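Local coordinates for xylanase and alpha-amylase inhibitor protein (Scadoxus multiflorus, PDB 3MU7) that inhibits xylanase and alpha-amylase, on a TIM-barrel scaffold of the glycosyl hydrolase family 18, at residues A[4-18]-A[21-34]. Residues are numbered along the deposited sequence; the frame is centred on the assembly and turned at random.
Sequences DIAVYWGQSFDERSL and TCDSGNYAYVIIGF. With PEG (di(hydroxyethyl)ether), chain H.
R16 reaches across to T21 and Y27 and spends two guanidinium N-H groups there. Its NE donates to T21 OG1 (3.0 Å), a bend at chi3 bringing the group over T21 CA. NH2 meets Y27 OH at 2.9 Å, the ring turned well away from the guanidinium plane. T21 OG1 in turn donates to S17 O, which also takes T21 N; Y27 OH bonds D259 as well, and NH2 has a second bond, to S256. With an alanine here in place of R16, T21 OG1 and Y27 OH would each probably lose a donor, and the Y27 hydroxyl would be held less firmly. R16 NH2 comes to the edge of the Y27 ring, one face of which is covered by V7 CG1, 3.5 Å from its centroid, and the other by N26 CB. W9 NE1 finds R16 O in the ring plane at 2.9 Å, with L18 CB and E15 CD over opposite faces of the indole. A parallel ladder satisfies part of the backbone: A28 N donates to I5 O, V7 N to Y29 O, I31 N to V7 O, W9 N to I31 O and G33 N to W9 O (2.9 Å). Water 1 joins I5 N to N26 O, water 2 Q11 NE2 to G33 O. I31 CD1 sits over the Y8 ring, whose hydroxyl bonds D122 and H124. Strand 5-9, helix 18-23 and strand 29-37 thus form a beta-alpha-beta crossover, the repeating unit of the TIM barrel.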
loop_
_atom_site.group_PDB
_atom_site.type_symbol
_atom_site.label_atom_id
_atom_site.label_comp_id
_atom_site.label_asym_id
_atom_site.label_seq_id
_atom_site.Cartn_x
_atom_site.Cartn_y
_atom_site.Cartn_z
ATOM N N ASP A 4 5.772 8.462 -10.337
ATOM C CA ASP A 4 4.758 7.483 -9.972
ATOM C C ASP A 4 4.332 7.726 -8.532
ATOM O O ASP A 4 5.158 7.838 -7.622
ATOM C CB ASP A 4 5.264 6.048 -10.133
ATOM C CG ASP A 4 5.425 5.639 -11.586
ATOM O OD1 ASP A 4 4.742 6.211 -12.458
ATOM O OD2 ASP A 4 6.232 4.727 -11.855
ATOM N N ILE A 5 3.018 7.804 -8.351
ATOM C CA ILE A 5 2.402 7.987 -7.044
ATOM C C ILE A 5 1.475 6.816 -6.749
ATOM O O ILE A 5 0.612 6.470 -7.567
ATOM C CB ILE A 5 1.616 9.325 -6.946
ATOM C CG1 ILE A 5 2.518 10.509 -7.314
ATOM C CG2 ILE A 5 0.986 9.501 -5.551
ATOM C CD1 ILE A 5 1.840 11.852 -7.243
ATOM N N ALA A 6 1.669 6.202 -5.587
ATOM C CA ALA A 6 0.737 5.219 -5.050
ATOM C C ALA A 6 -0.134 5.924 -4.015
ATOM O O ALA A 6 0.349 6.762 -3.259
ATOM C CB ALA A 6 1.486 4.074 -4.409
ATOM N N VAL A 7 -1.415 5.590 -3.963
ATOM C CA VAL A 7 -2.291 6.211 -2.981
ATOM C C VAL A 7 -3.200 5.168 -2.345
ATOM O O VAL A 7 -3.690 4.264 -3.032
ATOM C CB VAL A 7 -3.105 7.386 -3.614
ATOM C CG1 VAL A 7 -4.141 6.889 -4.614
ATOM C CG2 VAL A 7 -3.751 8.256 -2.539
ATOM N N TYR A 8 -3.418 5.289 -1.042
ATOM C CA TYR A 8 -4.414 4.469 -0.370
ATOM C C TYR A 8 -5.805 5.038 -0.589
ATOM O O TYR A 8 -6.014 6.253 -0.522
ATOM C CB TYR A 8 -4.116 4.363 1.117
ATOM C CG TYR A 8 -3.068 3.323 1.444
ATOM C CD1 TYR A 8 -1.717 3.662 1.517
ATOM C CD2 TYR A 8 -3.428 1.996 1.667
ATOM C CE1 TYR A 8 -0.753 2.704 1.822
ATOM C CE2 TYR A 8 -2.471 1.030 1.978
ATOM C CZ TYR A 8 -1.137 1.395 2.045
ATOM O OH TYR A 8 -0.165 0.472 2.358
ATOM N N TRP A 9 -6.746 4.134 -0.827
ATOM C CA TRP A 9 -8.152 4.466 -1.026
ATOM C C TRP A 9 -8.974 3.567 -0.107
ATOM O O TRP A 9 -8.550 2.451 0.213
ATOM C CB TRP A 9 -8.546 4.248 -2.495
ATOM C CG TRP A 9 -9.951 4.672 -2.790
ATOM C CD1 TRP A 9 -10.353 5.899 -3.220
ATOM C CD2 TRP A 9 -11.140 3.885 -2.637
ATOM N NE1 TRP A 9 -11.724 5.925 -3.358
ATOM C CE2 TRP A 9 -12.229 4.706 -2.998
ATOM C CE3 TRP A 9 -11.390 2.563 -2.248
ATOM C CZ2 TRP A 9 -13.552 4.257 -2.964
ATOM C CZ3 TRP A 9 -12.710 2.116 -2.212
ATOM C CH2 TRP A 9 -13.770 2.963 -2.576
ATOM N N GLY A 10 -10.134 4.050 0.336
ATOM C CA GLY A 10 -11.060 3.223 1.104
ATOM C C GLY A 10 -11.251 3.655 2.542
ATOM O O GLY A 10 -11.952 2.982 3.295
ATOM N N GLN A 11 -10.636 4.780 2.908
ATOM C CA GLN A 11 -10.556 5.249 4.293
ATOM C C GLN A 11 -11.718 6.114 4.772
ATOM O O GLN A 11 -11.769 6.451 5.950
ATOM C CB GLN A 11 -9.225 5.986 4.525
ATOM C CG GLN A 11 -7.994 5.076 4.492
ATOM C CD GLN A 11 -7.713 4.489 3.109
ATOM O OE1 GLN A 11 -7.543 5.224 2.133
ATOM N NE2 GLN A 11 -7.638 3.167 3.028
ATOM N N SER A 12 -12.652 6.468 3.891
ATOM C CA SER A 12 -13.799 7.265 4.322
ATOM C C SER A 12 -15.008 6.995 3.463
ATOM O O SER A 12 -14.933 7.054 2.238
ATOM C CB SER A 12 -13.494 8.764 4.272
ATOM O OG SER A 12 -14.617 9.499 4.751
ATOM N N PHE A 13 -16.150 6.773 4.102
ATOM C CA PHE A 13 -17.379 6.555 3.361
ATOM C C PHE A 13 -17.667 7.679 2.365
ATOM O O PHE A 13 -18.224 7.434 1.295
ATOM C CB PHE A 13 -18.555 6.392 4.323
ATOM C CG PHE A 13 -19.852 6.066 3.637
ATOM C CD1 PHE A 13 -20.054 4.809 3.080
ATOM C CD2 PHE A 13 -20.872 7.013 3.545
ATOM C CE1 PHE A 13 -21.261 4.490 2.450
ATOM C CE2 PHE A 13 -22.073 6.705 2.910
ATOM C CZ PHE A 13 -22.269 5.447 2.365
ATOM N N ASP A 14 -17.306 8.907 2.725
ATOM C CA ASP A 14 -17.640 10.061 1.898
ATOM C C ASP A 14 -16.529 10.490 0.956
ATOM O O ASP A 14 -16.614 11.560 0.361
ATOM C CB ASP A 14 -18.076 11.227 2.774
ATOM C CG ASP A 14 -19.252 10.869 3.635
ATOM O OD1 ASP A 14 -20.291 10.466 3.082
ATOM O OD2 ASP A 14 -19.120 10.940 4.867
ATOM N N GLU A 15 -15.503 9.662 0.793
ATOM C CA GLU A 15 -14.386 10.027 -0.068
ATOM C C GLU A 15 -14.755 9.985 -1.551
ATOM O O GLU A 15 -15.698 9.303 -1.967
ATOM C CB GLU A 15 -13.178 9.125 0.193
ATOM C CG GLU A 15 -13.317 7.723 -0.373
ATOM C CD GLU A 15 -12.225 6.805 0.130
ATOM O OE1 GLU A 15 -11.041 7.077 -0.171
ATOM O OE2 GLU A 15 -12.550 5.811 0.814
ATOM N N ARG A 16 -13.973 10.710 -2.340
ATOM C CA ARG A 16 -14.002 10.628 -3.795
ATOM C C ARG A 16 -13.987 9.153 -4.214
ATOM O O ARG A 16 -13.183 8.361 -3.697
ATOM C CB ARG A 16 -12.768 11.353 -4.341
ATOM C CG ARG A 16 -12.580 11.268 -5.853
ATOM C CD ARG A 16 -11.291 11.946 -6.311
ATOM N NE ARG A 16 -10.115 11.326 -5.696
ATOM C CZ ARG A 16 -8.898 11.860 -5.687
ATOM N NH1 ARG A 16 -8.665 13.033 -6.272
ATOM N NH2 ARG A 16 -7.913 11.221 -5.076
ATOM N N SER A 17 -14.863 8.781 -5.145
ATOM C CA SER A 17 -15.016 7.391 -5.548
ATOM C C SER A 17 -13.714 6.800 -6.090
ATOM O O SER A 17 -12.812 7.525 -6.520
ATOM C CB SER A 17 -16.107 7.255 -6.606
ATOM O OG SER A 17 -15.648 7.781 -7.832
ATOM N N LEU A 18 -13.640 5.478 -6.101
ATOM C CA LEU A 18 -12.472 4.804 -6.642
ATOM C C LEU A 18 -12.270 5.177 -8.110
ATOM O O LEU A 18 -11.160 5.522 -8.523
ATOM C CB LEU A 18 -12.604 3.294 -6.472
ATOM C CG LEU A 18 -11.482 2.451 -7.090
ATOM C CD1 LEU A 18 -10.122 2.869 -6.567
ATOM C CD2 LEU A 18 -11.720 0.991 -6.812
ATOM N N THR A 21 -11.043 8.712 -8.394
ATOM C CA THR A 21 -9.659 8.747 -7.929
ATOM C C THR A 21 -8.726 8.383 -9.084
ATOM O O THR A 21 -7.757 9.092 -9.375
ATOM C CB THR A 21 -9.500 7.812 -6.717
ATOM O OG1 THR A 21 -10.274 8.344 -5.638
ATOM C CG2 THR A 21 -8.056 7.683 -6.268
ATOM N N CYS A 22 -9.053 7.306 -9.786
ATOM C CA CYS A 22 -8.273 6.909 -10.945
ATOM C C CYS A 22 -8.325 7.935 -12.066
ATOM O O CYS A 22 -7.313 8.177 -12.718
ATOM C CB CYS A 22 -8.716 5.537 -11.428
ATOM S SG CYS A 22 -8.279 4.312 -10.194
ATOM N N ASP A 23 -9.486 8.554 -12.262
ATOM C CA ASP A 23 -9.663 9.571 -13.308
ATOM C C ASP A 23 -8.836 10.837 -13.105
ATOM O O ASP A 23 -8.649 11.608 -14.041
ATOM C CB ASP A 23 -11.141 9.935 -13.459
ATOM C CG ASP A 23 -11.925 8.883 -14.195
ATOM O OD1 ASP A 23 -11.316 8.069 -14.911
ATOM O OD2 ASP A 23 -13.166 8.894 -14.057
ATOM N N SER A 24 -8.339 11.061 -11.894
ATOM C CA SER A 24 -7.470 12.207 -11.644
ATOM C C SER A 24 -6.220 12.158 -12.520
ATOM O O SER A 24 -5.652 13.197 -12.851
ATOM C CB SER A 24 -7.046 12.261 -10.178
ATOM O OG SER A 24 -6.067 11.277 -9.895
ATOM N N GLY A 25 -5.788 10.953 -12.887
ATOM C CA GLY A 25 -4.556 10.772 -13.652
ATOM C C GLY A 25 -3.302 10.980 -12.820
ATOM O O GLY A 25 -2.200 11.043 -13.367
ATOM N N ASN A 26 -3.456 11.093 -11.503
ATOM C CA ASN A 26 -2.315 11.379 -10.628
ATOM C C ASN A 26 -1.584 10.144 -10.127
ATOM O O ASN A 26 -0.468 10.260 -9.610
ATOM C CB ASN A 26 -2.753 12.212 -9.427
ATOM C CG ASN A 26 -3.062 13.641 -9.788
ATOM O OD1 ASN A 26 -3.095 14.007 -10.965
ATOM N ND2 ASN A 26 -3.299 14.462 -8.775
ATOM N N TYR A 27 -2.207 8.975 -10.261
ATOM C CA TYR A 27 -1.745 7.784 -9.553
ATOM C C TYR A 27 -1.408 6.623 -10.465
ATOM O O TYR A 27 -2.153 6.323 -11.401
ATOM C CB TYR A 27 -2.810 7.328 -8.555
ATOM C CG TYR A 27 -3.395 8.434 -7.717
ATOM C CD1 TYR A 27 -4.727 8.811 -7.873
ATOM C CD2 TYR A 27 -2.619 9.117 -6.785
ATOM C CE1 TYR A 27 -5.271 9.817 -7.113
ATOM C CE2 TYR A 27 -3.159 10.121 -6.010
ATOM C CZ TYR A 27 -4.490 10.470 -6.182
ATOM O OH TYR A 27 -5.068 11.462 -5.433
ATOM N N ALA A 28 -0.306 5.949 -10.157
ATOM C CA ALA A 28 0.088 4.725 -10.835
ATOM C C ALA A 28 -0.481 3.491 -10.126
ATOM O O ALA A 28 -0.705 2.462 -10.756
ATOM C CB ALA A 28 1.606 4.640 -10.912
ATOM N N TYR A 29 -0.682 3.600 -8.814
ATOM C CA TYR A 29 -1.243 2.526 -7.997
ATOM C C TYR A 29 -2.309 3.122 -7.111
ATOM O O TYR A 29 -2.099 4.185 -6.509
ATOM C CB TYR A 29 -0.214 1.946 -7.032
ATOM C CG TYR A 29 0.927 1.157 -7.598
ATOM C CD1 TYR A 29 0.838 -0.229 -7.726
ATOM C CD2 TYR A 29 2.130 1.774 -7.931
ATOM C CE1 TYR A 29 1.905 -0.982 -8.212
ATOM C CE2 TYR A 29 3.206 1.029 -8.421
ATOM C CZ TYR A 29 3.082 -0.344 -8.556
ATOM O OH TYR A 29 4.139 -1.081 -9.041
ATOM N N VAL A 30 -3.425 2.410 -6.990
ATOM C CA VAL A 30 -4.430 2.701 -5.972
ATOM C C VAL A 30 -4.561 1.457 -5.109
ATOM O O VAL A 30 -4.737 0.349 -5.620
ATOM C CB VAL A 30 -5.784 3.134 -6.573
ATOM C CG1 VAL A 30 -6.802 3.340 -5.471
ATOM C CG2 VAL A 30 -5.627 4.426 -7.342
ATOM N N ILE A 31 -4.420 1.654 -3.802
ATOM C CA ILE A 31 -4.369 0.558 -2.862
ATOM C C ILE A 31 -5.630 0.602 -2.011
ATOM O O ILE A 31 -5.817 1.505 -1.187
ATOM C CB ILE A 31 -3.127 0.650 -1.946
ATOM C CG1 ILE A 31 -1.846 0.907 -2.757
ATOM C CG2 ILE A 31 -3.029 -0.604 -1.092
ATOM C CD1 ILE A 31 -0.689 1.440 -1.909
ATOM N N ILE A 32 -6.511 -0.368 -2.231
ATOM C CA ILE A 32 -7.750 -0.452 -1.465
ATOM C C ILE A 32 -7.457 -1.012 -0.075
ATOM O O ILE A 32 -6.949 -2.136 0.042
ATOM C CB ILE A 32 -8.787 -1.352 -2.172
ATOM C CG1 ILE A 32 -9.134 -0.824 -3.569
ATOM C CG2 ILE A 32 -10.046 -1.481 -1.306
ATOM C CD1 ILE A 32 -9.837 -1.845 -4.436
ATOM N N GLY A 33 -7.753 -0.238 0.967
ATOM C CA GLY A 33 -7.560 -0.714 2.337
ATOM C C GLY A 33 -8.886 -0.777 3.069
ATOM O O GLY A 33 -9.690 0.140 2.925
ATOM N N PHE A 34 -9.158 -1.822 3.860
ATOM C CA PHE A 34 -8.246 -2.922 4.209
ATOM C C PHE A 34 -9.022 -4.203 4.443
ATOM O O PHE A 34 -10.179 -4.176 4.896
ATOM C CB PHE A 34 -7.504 -2.619 5.522
ATOM C CG PHE A 34 -6.563 -1.467 5.417
ATOM C CD1 PHE A 34 -5.276 -1.652 4.928
ATOM C CD2 PHE A 34 -6.979 -0.186 5.761
ATOM C CE1 PHE A 34 -4.411 -0.575 4.791
ATOM C CE2 PHE A 34 -6.129 0.896 5.619
ATOM C CZ PHE A 34 -4.842 0.704 5.131
HETATM C C1 PEG H . -1.762 5.873 -15.285
HETATM O O1 PEG H . -1.778 6.983 -14.428
HETATM C C2 PEG H . -0.469 4.998 -15.162
HETATM O O2 PEG H . 0.710 5.552 -14.521
HETATM C C3 PEG H . 1.586 4.496 -14.121
HETATM C C4 PEG H . 2.716 3.949 -14.968
HETATM O O4 PEG H . 3.971 4.343 -14.460
HETATM O O HOH W 1 1.533 8.762 -10.668
HETATM O O HOH W 2 -9.489 2.043 5.037
HETATM O O HOH W 3 -6.377 14.500 -5.381
#